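Local coordinates for integron gene cassette protein HFX_CASS3 (Uncultured bacterium, PDB 3FYN), which is of unknown function but belongs to the GNAT acetyltransferase family and may transfer an acyl group from a coenzyme A thioester, at residues A[37-40]-A[41-45]. Numbering follows the deposited sequence. Where two conformers were deposited one is given.
Sequences LVRL and MSEFY
E43 lies one helical turn after R39 and meets it alongside, both side chains pointing the same way from helix 34-47. The carboxylate touches the aliphatic part of the arginine, with E43 OE2 3.5 Å from R39 CG. In the R39 conformer described here the charged ends come near without forming a salt bridge, E43 OE2 lying 4.1 Å from R39 NE. With CG anti to its own carbonyl carbon (chi1 -67°), E43 leans back over the preceding turn, where its CG packs on R39 O. E43 OE1 passes a methyl of L40 at 4.1 Å from CD2. Both carboxylate oxygens have polar partners beyond this turn, R109 NE forming a salt bridge with OE1. Replacing E43 with an alanine would remove this carboxylate, probably leaving R109 without this acidic partner and the nearby R39 and R109 with less negative charge to offset them.

Regular i to i+4 backbone bonds run beneath these side chains, among them M41 N to L37 O at 2.9 Å. M41, a selenomethionine with an extended chain, also rests its CB on L37 O at 3.5 Å. V38 O accepts twice from S42, from N at 2.9 Å and, in the conformer described, from OG at 2.8 Å, the two donors reaching it from opposite faces of the carbonyl plane.

Helix 34-47 packs against the mixed sheet, consistent with an early helix of the GNAT fold. L40 packs inward on Y85 of strand 81-93 and F107 of strand 98-108, while M41 is buried against Y85, F61 of helix 54-66 and M94 of the second subunit.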
loop_
_atom_site.group_PDB
_atom_site.type_symbol
_atom_site.label_atom_id
_atom_site.label_comp_id
_atom_site.label_asym_id
_atom_site.label_seq_id
_atom_site.Cartn_x
_atom_site.Cartn_y
_atom_site.Cartn_z
ATOM N N LEU A 37 -20.926 2.738 9.257
ATOM C CA LEU A 37 -19.586 3.064 8.773
ATOM C C LEU A 37 -19.583 4.367 7.977
ATOM O O LEU A 37 -18.686 5.200 8.121
ATOM C CB LEU A 37 -19.021 1.925 7.922
ATOM C CG LEU A 37 -18.562 0.720 8.750
ATOM C CD1 LEU A 37 -18.410 -0.523 7.866
ATOM C CD2 LEU A 37 -17.262 1.043 9.502
ATOM N N VAL A 38 -20.595 4.536 7.135
ATOM C CA VAL A 38 -20.721 5.753 6.347
ATOM C C VAL A 38 -20.926 6.983 7.236
ATOM O O VAL A 38 -20.318 8.026 6.998
ATOM C CB VAL A 38 -21.833 5.634 5.292
ATOM C CG1 VAL A 38 -22.075 6.978 4.614
ATOM C CG2 VAL A 38 -21.447 4.585 4.254
ATOM N N ARG A 39 -21.770 6.862 8.260
ATOM C CA ARG A 39 -21.956 7.974 9.185
ATOM C C ARG A 39 -20.655 8.329 9.893
ATOM O O ARG A 39 -20.304 9.503 10.018
ATOM C CB ARG A 39 -23.039 7.680 10.226
ATOM C CG ARG A 39 -23.166 8.805 11.243
ATOM C CD ARG A 39 -24.348 8.622 12.178
ATOM N NE ARG A 39 -24.152 7.517 13.110
ATOM C CZ ARG A 39 -24.592 6.282 12.898
ATOM N NH1 ARG A 39 -25.246 5.999 11.778
ATOM N NH2 ARG A 39 -24.374 5.332 13.798
ATOM N N LEU A 40 -19.943 7.312 10.363
ATOM C CA LEU A 40 -18.695 7.548 11.074
ATOM C C LEU A 40 -17.659 8.203 10.157
ATOM O O LEU A 40 -16.988 9.157 10.551
ATOM C CB LEU A 40 -18.151 6.254 11.690
ATOM C CG LEU A 40 -18.950 5.736 12.890
ATOM C CD1 LEU A 40 -18.501 4.328 13.234
ATOM C CD2 LEU A 40 -18.799 6.665 14.094
HETATM N N MSE A 41 -17.530 7.696 8.933
HETATM C CA MSE A 41 -16.596 8.294 7.985
HETATM C C MSE A 41 -17.006 9.734 7.670
HETATM O O MSE A 41 -16.159 10.606 7.489
HETATM C CB MSE A 41 -16.511 7.473 6.703
HETATM C CG MSE A 41 -15.376 7.915 5.786
HETATM SE SE MSE A 41 -15.265 6.809 4.204
HETATM C CE MSE A 41 -13.752 7.652 3.307
ATOM N N SER A 42 -18.309 9.984 7.612
ATOM C CA SER A 42 -18.804 11.334 7.355
ATOM C C SER A 42 -18.443 12.270 8.502
ATOM O O SER A 42 -18.092 13.433 8.283
ATOM C CB SER A 42 -20.318 11.329 7.137
ATOM O OG SER A 42 -20.665 10.577 5.988
ATOM N N GLU A 43 -18.523 11.762 9.728
ATOM C CA GLU A 43 -18.149 12.557 10.895
ATOM C C GLU A 43 -16.655 12.854 10.872
ATOM O O GLU A 43 -16.224 13.981 11.123
ATOM C CB GLU A 43 -18.524 11.827 12.185
ATOM C CG GLU A 43 -20.023 11.692 12.390
ATOM C CD GLU A 43 -20.372 10.911 13.636
ATOM O OE1 GLU A 43 -19.464 10.654 14.452
ATOM O OE2 GLU A 43 -21.559 10.564 13.800
ATOM N N PHE A 44 -15.875 11.820 10.570
ATOM C CA PHE A 44 -14.426 11.903 10.450
ATOM C C PHE A 44 -14.058 12.993 9.439
ATOM O O PHE A 44 -13.222 13.860 9.705
ATOM C CB PHE A 44 -13.920 10.522 10.003
ATOM C CG PHE A 44 -12.425 10.396 9.895
ATOM C CD1 PHE A 44 -11.573 11.214 10.620
ATOM C CD2 PHE A 44 -11.875 9.407 9.096
ATOM C CE1 PHE A 44 -10.197 11.071 10.519
ATOM C CE2 PHE A 44 -10.503 9.255 8.993
ATOM C CZ PHE A 44 -9.663 10.086 9.708
ATOM N N TYR A 45 -14.707 12.957 8.282
ATOM C CA TYR A 45 -14.467 13.956 7.250
ATOM C C TYR A 45 -14.935 15.360 7.635
ATOM O O TYR A 45 -14.253 16.350 7.345
ATOM C CB TYR A 45 -15.073 13.506 5.919
ATOM C CG TYR A 45 -14.099 12.669 5.132
ATOM C CD1 TYR A 45 -13.593 11.486 5.657
ATOM C CD2 TYR A 45 -13.635 13.086 3.892
ATOM C CE1 TYR A 45 -12.680 10.725 4.954
ATOM C CE2 TYR A 45 -12.720 12.329 3.182
ATOM C CZ TYR A 45 -12.248 11.150 3.719
ATOM O OH TYR A 45 -11.336 10.391 3.028
#